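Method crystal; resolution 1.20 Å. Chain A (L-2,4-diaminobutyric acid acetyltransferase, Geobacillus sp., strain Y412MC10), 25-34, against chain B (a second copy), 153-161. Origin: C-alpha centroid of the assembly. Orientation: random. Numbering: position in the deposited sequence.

Chain A (25-34) EARDGTRVWE
Chain B 153-161: GYGAEMFPD

The apolar centre of this contact between two copies of the acetyltransferase forms where Met B158 (chi1 m, chi2 t, chi3 p) reaches the backbone at Ala A26 and Arg A27. Its CB points sideways, but the side chain's end brings the methyl onto the small alanine in van der Waals contact: CE lies 3.6 Å from Ala A26 O, 4.1 Å from Ala A26 CB and 3.9 Å from Arg A27 CA. Ala A26 CB, directed toward chain B, also meets Tyr B154 CE1 at 3.9 Å; the tyrosine (chi1 m) ends the strand 153-154. Farther along, Trp A33 (chi1 t, chi2 85°) packs CE3 against Pro B160 CG at 3.7 Å, an oblique approach.

The backbones run in the same sense, pairing Ala A26 with Tyr B154, Arg A27 with Met B158 and Thr A30 with Pro B160, their CA atoms 8.2, 6.5 and 5.5 Å apart. Residues 29-34 of chain A are helical, and the helix continues beyond them; chain B passes through a 3-10 segment, 156-158, then extends at Phe B159 and Pro B160 (psi 167° and 147°).

Thr A30 (chi1 m) points its CB toward chain B, so its hydroxyl donates through OG1 to the carbonyl oxygen Met B158 O at 2.7 Å. Water 1 donates to the same Met B158 O (2.9 Å) and accepts from Thr A30 N (2.9 Å), supplying an acceptor to an amide that has no backbone hydrogen bond within its stretch. At the polar edge, water 2 donates to Glu A34 OE2 (2.7 Å) and accepts from Asp B161 N (2.8 Å), bridging a gap without direct contact.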

# COMPACT_ATOMS: atom_id res chain seq x y z
N GLU A 25 -9.03 -0.68 -11.64
CA GLU A 25 -9.22 0.74 -11.52
C GLU A 25 -9.65 1.08 -10.09
O GLU A 25 -10.07 0.19 -9.37
CB GLU A 25 -10.24 1.25 -12.56
CG GLU A 25 -9.99 0.85 -14.02
CD GLU A 25 -11.18 0.91 -14.97
OE1 GLU A 25 -10.82 0.91 -16.17
OE2 GLU A 25 -12.38 0.91 -14.61
N ALA A 26 -9.61 2.39 -9.73
CA ALA A 26 -10.05 2.73 -8.38
C ALA A 26 -11.44 2.20 -8.07
O ALA A 26 -11.74 1.81 -6.97
CB ALA A 26 -9.98 4.22 -8.16
N ARG A 27 -12.33 2.29 -9.09
CA ARG A 27 -13.73 1.86 -8.85
C ARG A 27 -13.90 0.39 -8.55
O ARG A 27 -14.95 0.04 -8.11
CB ARG A 27 -14.60 2.28 -10.03
CG ARG A 27 -14.18 1.67 -11.39
CD ARG A 27 -14.77 2.17 -12.71
NE ARG A 27 -16.03 1.57 -12.96
CZ ARG A 27 -16.68 1.52 -14.10
NH1 ARG A 27 -17.84 0.88 -14.10
NH2 ARG A 27 -16.08 2.02 -15.17
N ASP A 28 -12.85 -0.38 -8.80
CA ASP A 28 -12.91 -1.80 -8.44
C ASP A 28 -12.61 -2.06 -6.94
O ASP A 28 -12.68 -3.21 -6.52
CB ASP A 28 -11.93 -2.61 -9.26
CG ASP A 28 -12.23 -2.53 -10.71
OD1 ASP A 28 -13.39 -2.84 -11.13
OD2 ASP A 28 -11.33 -2.29 -11.53
N GLY A 29 -12.26 -0.99 -6.20
CA GLY A 29 -11.76 -1.23 -4.84
C GLY A 29 -12.73 -2.05 -3.97
O GLY A 29 -12.28 -2.97 -3.30
N THR A 30 -14.02 -1.69 -3.98
CA THR A 30 -14.98 -2.43 -3.14
C THR A 30 -15.05 -3.87 -3.56
O THR A 30 -15.10 -4.74 -2.67
CB THR A 30 -16.29 -1.68 -3.14
OG1 THR A 30 -16.15 -0.58 -2.23
CG2 THR A 30 -17.46 -2.59 -2.73
N ARG A 31 -15.22 -4.13 -4.84
CA ARG A 31 -15.36 -5.51 -5.27
C ARG A 31 -14.10 -6.37 -5.02
O ARG A 31 -14.20 -7.57 -4.70
CB ARG A 31 -15.91 -5.65 -6.63
CG ARG A 31 -17.32 -5.14 -6.80
CD ARG A 31 -17.74 -4.95 -8.24
NE ARG A 31 -18.02 -6.22 -8.75
CZ ARG A 31 -17.76 -6.53 -10.00
NH1 ARG A 31 -18.04 -7.74 -10.44
NH2 ARG A 31 -17.29 -5.57 -10.79
N VAL A 32 -12.96 -5.74 -5.17
CA VAL A 32 -11.70 -6.44 -4.79
C VAL A 32 -11.64 -6.68 -3.27
O VAL A 32 -11.31 -7.81 -2.85
CB VAL A 32 -10.49 -5.59 -5.28
CG1 VAL A 32 -9.17 -6.13 -4.68
CG2 VAL A 32 -10.42 -5.60 -6.80
N TRP A 33 -12.01 -5.67 -2.49
CA TRP A 33 -12.06 -5.86 -1.03
C TRP A 33 -12.94 -7.05 -0.69
O TRP A 33 -12.62 -7.88 0.18
CB TRP A 33 -12.52 -4.53 -0.43
CG TRP A 33 -12.66 -4.55 1.08
CD1 TRP A 33 -11.71 -4.35 2.00
CD2 TRP A 33 -13.90 -4.82 1.80
NE1 TRP A 33 -12.24 -4.47 3.26
CE2 TRP A 33 -13.58 -4.72 3.17
CE3 TRP A 33 -15.26 -5.01 1.39
CZ2 TRP A 33 -14.52 -4.86 4.17
CZ3 TRP A 33 -16.16 -5.11 2.41
CH2 TRP A 33 -15.82 -5.04 3.75
N GLU A 34 -14.13 -7.09 -1.31
CA GLU A 34 -15.05 -8.20 -1.02
C GLU A 34 -14.46 -9.57 -1.41
O GLU A 34 -14.62 -10.52 -0.67
CB GLU A 34 -16.39 -7.96 -1.77
CG GLU A 34 -17.18 -6.79 -1.17
CD GLU A 34 -18.44 -6.36 -1.87
OE1 GLU A 34 -18.50 -6.59 -3.14
OE2 GLU A 34 -19.30 -5.67 -1.26
N GLY B 153 -12.15 13.13 -5.90
CA GLY B 153 -11.59 12.01 -5.17
C GLY B 153 -12.49 10.79 -5.17
O GLY B 153 -13.07 10.52 -6.21
N TYR B 154 -12.54 10.07 -4.07
CA TYR B 154 -13.31 8.85 -3.98
C TYR B 154 -14.61 9.17 -3.18
O TYR B 154 -14.59 9.36 -1.96
CB TYR B 154 -12.55 7.72 -3.30
CG TYR B 154 -11.15 7.49 -3.83
CD1 TYR B 154 -10.89 7.44 -5.15
CD2 TYR B 154 -10.09 7.28 -2.95
CE1 TYR B 154 -9.61 7.15 -5.62
CE2 TYR B 154 -8.82 7.04 -3.41
CZ TYR B 154 -8.56 7.00 -4.75
OH TYR B 154 -7.25 6.80 -5.13
N GLY B 155 -15.75 9.20 -3.92
CA GLY B 155 -17.01 9.53 -3.26
C GLY B 155 -17.48 8.36 -2.39
O GLY B 155 -17.12 7.23 -2.57
N ALA B 156 -18.41 8.73 -1.45
CA ALA B 156 -18.98 7.77 -0.58
C ALA B 156 -19.52 6.57 -1.27
O ALA B 156 -19.51 5.46 -0.74
CB ALA B 156 -20.06 8.46 0.22
N GLU B 157 -20.12 6.74 -2.48
CA GLU B 157 -20.73 5.68 -3.21
C GLU B 157 -19.81 4.60 -3.63
O GLU B 157 -20.24 3.56 -4.06
CB GLU B 157 -21.47 6.26 -4.44
CG GLU B 157 -20.56 6.94 -5.48
CD GLU B 157 -20.22 8.43 -5.24
OE1 GLU B 157 -20.48 8.96 -4.13
OE2 GLU B 157 -19.72 8.97 -6.29
N MET B 158 -18.48 4.92 -3.61
CA MET B 158 -17.52 3.91 -4.04
C MET B 158 -17.26 2.85 -2.99
O MET B 158 -16.65 1.85 -3.28
CB MET B 158 -16.12 4.56 -4.38
CG MET B 158 -16.26 5.47 -5.63
SD MET B 158 -14.69 6.24 -6.11
CE MET B 158 -13.60 4.87 -6.33
N PHE B 159 -17.68 3.10 -1.75
CA PHE B 159 -17.32 2.30 -0.60
C PHE B 159 -18.32 1.11 -0.47
O PHE B 159 -19.39 1.16 -1.05
CB PHE B 159 -17.16 3.12 0.62
CG PHE B 159 -15.98 4.00 0.57
CD1 PHE B 159 -15.97 5.15 -0.10
CD2 PHE B 159 -14.76 3.59 1.15
CE1 PHE B 159 -14.82 5.98 -0.25
CE2 PHE B 159 -13.62 4.33 0.99
CZ PHE B 159 -13.64 5.52 0.33
N PRO B 160 -18.03 0.12 0.35
CA PRO B 160 -18.94 -1.07 0.41
C PRO B 160 -20.25 -0.81 1.02
O PRO B 160 -20.45 0.11 1.83
CB PRO B 160 -18.21 -2.04 1.32
CG PRO B 160 -16.74 -1.68 1.15
CD PRO B 160 -16.75 -0.17 0.99
N ASP B 161 -21.23 -1.55 0.48
CA ASP B 161 -22.61 -1.50 0.96
C ASP B 161 -22.70 -1.73 2.41
O ASP B 161 -21.98 -2.53 2.94
CB ASP B 161 -23.47 -2.60 0.26
CG ASP B 161 -23.80 -2.19 -1.17
OD1 ASP B 161 -23.53 -0.99 -1.45
OD2 ASP B 161 -24.30 -3.05 -1.95
O HOH W 1 -14.71 0.90 -5.15
O HOH W 2 -20.76 -3.43 -1.57